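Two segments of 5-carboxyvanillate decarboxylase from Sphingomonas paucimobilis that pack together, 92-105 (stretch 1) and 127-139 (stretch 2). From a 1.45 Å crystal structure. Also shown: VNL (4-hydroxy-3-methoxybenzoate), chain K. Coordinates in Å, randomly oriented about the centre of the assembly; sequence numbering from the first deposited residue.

Stretch 1 (92-105) LARIANDLMAQTVA
Stretch 2 127-139: REIERVATQLRLN

Two helices, 92-105 and 127-134, run nearly parallel (6°), their axes 11.0 Å apart at closest approach, with side chains such as Glu-128 and Arg-131 spanning the gap. In register, Arg-94 lies nearest Glu-128 (CA to CA 7.0 Å), Asn-97 nearest Val-132 (7.3 Å) and Ala-101 nearest Leu-136 (6.2 Å).

Glu-128, pointing toward stretch 1 (chi1 t, chi2 p), accepts a nearly straight hydrogen bond from Asn-97 ND2 to its OE2 (2.8 Å); Asn-97, chi1 m, is buried and points toward stretch 2, and its amide supplies the N-H. One turn on, Arg-131 (t, t, p, chi4 97°) is held by Glu-128 through a bidentate salt bridge: its NE reaches Glu-128 OE1 at 2.9 Å and its NH1 Glu-128 OE2 at 2.8 Å. Its NH2 then bridges to Asp-98 OD1 (2.8 Å), while Arg-94 CD covers one guanidinium face. Asp-98, chi1 m, also takes Arg-94 NH2 on OD2 (2.9 Å), leaving Arg-94 NE and NH1 to bind the VNL carboxylate.

Val-132 (t) lays CG2 3.3 Å from Asn-97 ND2. Toward the end of the stretch the contact turns apolar: Leu-136 (m, t) brings CD2 within 3.9 Å of Ala-101 CB, whose small side chain permits the close approach. Arg-137, with positive phi (55/39), redirects the chain into extended, buried Leu-138 (-70/169; m, t), whose CD2 lies 4.0 Å from Met-100 CG and 4.4 Å from Val-104 CG2.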

# COMPACT_ATOMS: atom_id res chain seq x y z
N LEU A 92 25.43 -11.45 17.43
CA LEU A 92 25.78 -10.98 16.10
C LEU A 92 25.50 -9.50 15.90
O LEU A 92 26.21 -8.82 15.16
CB LEU A 92 25.10 -11.82 15.02
CG LEU A 92 25.70 -13.22 14.90
CD1 LEU A 92 24.89 -14.03 13.90
CD2 LEU A 92 27.18 -13.14 14.50
N ALA A 93 24.46 -8.98 16.56
CA ALA A 93 24.20 -7.55 16.45
C ALA A 93 25.35 -6.78 17.07
O ALA A 93 25.81 -5.78 16.51
CB ALA A 93 22.87 -7.18 17.12
N ARG A 94 25.81 -7.23 18.23
CA ARG A 94 26.91 -6.57 18.91
C ARG A 94 28.15 -6.57 18.01
O ARG A 94 28.81 -5.54 17.86
CB ARG A 94 27.18 -7.25 20.26
CG ARG A 94 28.10 -6.47 21.20
CD ARG A 94 29.56 -6.66 20.86
NE ARG A 94 29.97 -8.05 21.06
CZ ARG A 94 31.08 -8.58 20.55
NH1 ARG A 94 31.37 -9.84 20.81
NH2 ARG A 94 31.87 -7.85 19.78
N ILE A 95 28.46 -7.73 17.42
CA ILE A 95 29.62 -7.86 16.55
C ILE A 95 29.46 -7.00 15.30
O ILE A 95 30.38 -6.25 14.92
CB ILE A 95 29.85 -9.33 16.16
CG1 ILE A 95 30.35 -10.12 17.38
CG2 ILE A 95 30.82 -9.45 14.98
CD1 ILE A 95 30.32 -11.62 17.18
N ALA A 96 28.29 -7.07 14.68
CA ALA A 96 28.03 -6.28 13.48
C ALA A 96 28.09 -4.79 13.77
O ALA A 96 28.51 -3.99 12.92
CB ALA A 96 26.68 -6.63 12.88
N ASN A 97 27.69 -4.39 14.98
CA ASN A 97 27.77 -2.98 15.36
C ASN A 97 29.21 -2.51 15.57
O ASN A 97 29.58 -1.41 15.17
CB ASN A 97 26.93 -2.68 16.60
CG ASN A 97 25.44 -2.73 16.32
OD1 ASN A 97 25.01 -2.62 15.17
ND2 ASN A 97 24.65 -2.87 17.37
N ASP A 98 30.02 -3.36 16.19
CA ASP A 98 31.44 -3.05 16.32
C ASP A 98 32.08 -2.92 14.94
O ASP A 98 32.87 -2.02 14.70
CB ASP A 98 32.18 -4.14 17.10
CG ASP A 98 31.92 -4.07 18.59
OD1 ASP A 98 31.39 -3.05 19.06
OD2 ASP A 98 32.29 -5.03 19.30
N LEU A 99 31.73 -3.84 14.04
CA LEU A 99 32.31 -3.81 12.70
C LEU A 99 31.81 -2.60 11.91
O LEU A 99 32.57 -1.98 11.16
CB LEU A 99 32.01 -5.12 11.96
CG LEU A 99 32.80 -6.31 12.50
CD1 LEU A 99 32.33 -7.61 11.87
CD2 LEU A 99 34.29 -6.12 12.26
N MET A 100 30.54 -2.25 12.09
CA MET A 100 30.01 -1.03 11.48
C MET A 100 30.77 0.22 11.97
O MET A 100 31.18 1.06 11.16
CB MET A 100 28.52 -0.87 11.79
CG MET A 100 27.90 0.41 11.20
SD MET A 100 27.77 0.33 9.40
CE MET A 100 26.34 -0.71 9.22
N ALA A 101 30.96 0.33 13.28
CA ALA A 101 31.70 1.48 13.81
C ALA A 101 33.13 1.54 13.30
O ALA A 101 33.65 2.61 12.99
CB ALA A 101 31.67 1.49 15.35
N GLN A 102 33.77 0.38 13.19
CA GLN A 102 35.14 0.33 12.70
C GLN A 102 35.22 0.67 11.21
O GLN A 102 36.17 1.32 10.76
CB GLN A 102 35.78 -1.03 12.99
CG GLN A 102 36.04 -1.23 14.48
CD GLN A 102 36.36 -2.66 14.87
OE1 GLN A 102 36.76 -3.48 14.04
NE2 GLN A 102 36.18 -2.97 16.14
N THR A 103 34.22 0.23 10.45
CA THR A 103 34.13 0.59 9.04
C THR A 103 33.98 2.10 8.86
O THR A 103 34.66 2.73 8.05
CB THR A 103 32.96 -0.13 8.38
OG1 THR A 103 33.22 -1.54 8.41
CG2 THR A 103 32.78 0.32 6.93
N VAL A 104 33.06 2.67 9.63
CA VAL A 104 32.86 4.11 9.59
C VAL A 104 34.13 4.88 9.97
O VAL A 104 34.53 5.82 9.28
CB VAL A 104 31.67 4.51 10.48
CG1 VAL A 104 31.65 6.02 10.72
CG2 VAL A 104 30.38 4.05 9.84
N ALA A 105 34.77 4.47 11.05
CA ALA A 105 35.97 5.15 11.53
C ALA A 105 37.14 5.08 10.55
O ALA A 105 38.04 5.92 10.58
CB ALA A 105 36.38 4.58 12.89
N ARG A 127 20.05 -2.41 26.03
CA ARG A 127 21.45 -2.17 26.38
C ARG A 127 22.30 -1.88 25.14
O ARG A 127 23.13 -0.98 25.15
CB ARG A 127 22.04 -3.39 27.09
CG ARG A 127 21.34 -3.78 28.37
CD ARG A 127 21.27 -2.63 29.34
NE ARG A 127 22.60 -2.12 29.68
CZ ARG A 127 22.81 -0.91 30.19
NH1 ARG A 127 24.04 -0.50 30.48
NH2 ARG A 127 21.77 -0.10 30.40
N GLU A 128 22.11 -2.66 24.09
CA GLU A 128 22.91 -2.47 22.88
C GLU A 128 22.61 -1.14 22.20
O GLU A 128 23.53 -0.47 21.72
CB GLU A 128 22.71 -3.64 21.91
CG GLU A 128 23.56 -3.58 20.63
CD GLU A 128 25.07 -3.58 20.87
OE1 GLU A 128 25.52 -3.84 22.00
OE2 GLU A 128 25.80 -3.30 19.90
N ILE A 129 21.34 -0.75 22.19
CA ILE A 129 20.95 0.54 21.63
C ILE A 129 21.68 1.67 22.36
O ILE A 129 22.22 2.57 21.72
CB ILE A 129 19.42 0.70 21.66
CG1 ILE A 129 18.81 -0.20 20.59
CG2 ILE A 129 19.00 2.16 21.45
CD1 ILE A 129 17.35 -0.53 20.81
N GLU A 130 21.73 1.60 23.69
CA GLU A 130 22.45 2.60 24.46
C GLU A 130 23.93 2.60 24.10
O GLU A 130 24.54 3.66 23.95
CB GLU A 130 22.27 2.37 25.96
CG GLU A 130 23.11 3.30 26.82
CD GLU A 130 22.83 3.17 28.30
OE1 GLU A 130 23.59 3.76 29.09
OE2 GLU A 130 21.85 2.49 28.67
N ARG A 131 24.52 1.41 23.93
CA ARG A 131 25.94 1.32 23.57
C ARG A 131 26.20 1.92 22.19
O ARG A 131 27.20 2.61 21.99
CB ARG A 131 26.42 -0.14 23.65
CG ARG A 131 27.94 -0.30 23.52
CD ARG A 131 28.37 -1.76 23.57
NE ARG A 131 28.08 -2.45 22.31
CZ ARG A 131 28.96 -2.63 21.33
NH1 ARG A 131 28.58 -3.27 20.23
NH2 ARG A 131 30.21 -2.21 21.46
N VAL A 132 25.31 1.64 21.24
CA VAL A 132 25.42 2.19 19.89
C VAL A 132 25.44 3.72 19.93
O VAL A 132 26.26 4.36 19.26
CB VAL A 132 24.25 1.68 19.00
CG1 VAL A 132 24.11 2.49 17.72
CG2 VAL A 132 24.44 0.19 18.69
N ALA A 133 24.55 4.29 20.74
CA ALA A 133 24.41 5.74 20.84
C ALA A 133 25.58 6.40 21.56
O ALA A 133 26.12 7.39 21.07
CB ALA A 133 23.09 6.09 21.52
N THR A 134 25.98 5.85 22.70
CA THR A 134 26.90 6.56 23.59
C THR A 134 28.35 6.12 23.51
O THR A 134 29.24 6.92 23.80
CB THR A 134 26.44 6.46 25.06
OG1 THR A 134 26.56 5.11 25.53
CG2 THR A 134 25.01 6.91 25.20
N GLN A 135 28.60 4.87 23.13
CA GLN A 135 29.96 4.36 23.10
C GLN A 135 30.49 4.28 21.67
O GLN A 135 31.58 4.79 21.38
CB GLN A 135 30.05 3.01 23.80
CG GLN A 135 29.53 3.02 25.25
CD GLN A 135 30.16 4.11 26.11
OE1 GLN A 135 29.46 4.86 26.80
NE2 GLN A 135 31.48 4.21 26.09
N LEU A 136 29.73 3.65 20.78
CA LEU A 136 30.10 3.58 19.37
C LEU A 136 29.84 4.90 18.65
O LEU A 136 30.47 5.20 17.63
CB LEU A 136 29.34 2.46 18.66
CG LEU A 136 29.65 1.07 19.20
CD1 LEU A 136 28.89 0.04 18.41
CD2 LEU A 136 31.14 0.80 19.13
N ARG A 137 28.92 5.68 19.19
CA ARG A 137 28.55 6.98 18.62
C ARG A 137 28.14 6.86 17.16
O ARG A 137 28.45 7.73 16.33
CB ARG A 137 29.68 8.00 18.83
CG ARG A 137 29.83 8.44 20.29
CD ARG A 137 31.18 9.08 20.56
NE ARG A 137 32.19 8.07 20.89
CZ ARG A 137 32.55 7.75 22.13
NH1 ARG A 137 32.01 8.37 23.17
NH2 ARG A 137 33.47 6.81 22.33
N LEU A 138 27.41 5.80 16.84
CA LEU A 138 26.88 5.63 15.49
C LEU A 138 25.76 6.63 15.19
O LEU A 138 25.27 7.33 16.08
CB LEU A 138 26.45 4.18 15.24
CG LEU A 138 27.63 3.24 15.02
CD1 LEU A 138 27.18 1.80 15.13
CD2 LEU A 138 28.26 3.50 13.67
N ASN A 139 25.38 6.69 13.92
CA ASN A 139 24.54 7.78 13.42
C ASN A 139 23.05 7.57 13.60
O ASN A 139 22.26 8.52 13.50
CB ASN A 139 24.87 8.00 11.94
CG ASN A 139 26.31 8.39 11.73
OD1 ASN A 139 27.19 7.53 11.62
ND2 ASN A 139 26.58 9.69 11.70
C1 VNL K . 27.44 -11.72 23.33
CO1 VNL K . 26.10 -11.27 23.29
CO2 VNL K . 27.76 -13.03 23.75
CM1 VNL K . 25.05 -12.13 23.65
CM2 VNL K . 26.73 -13.90 24.11
OM VNL K . 26.94 -15.19 24.51
CZ VNL K . 25.33 -13.44 24.05
CC VNL K . 28.55 -10.78 22.95
CV VNL K . 28.27 -15.77 24.47
O1 VNL K . 28.33 -9.54 22.89
O2 VNL K . 29.68 -11.27 22.70
O3 VNL K . 24.36 -14.32 24.46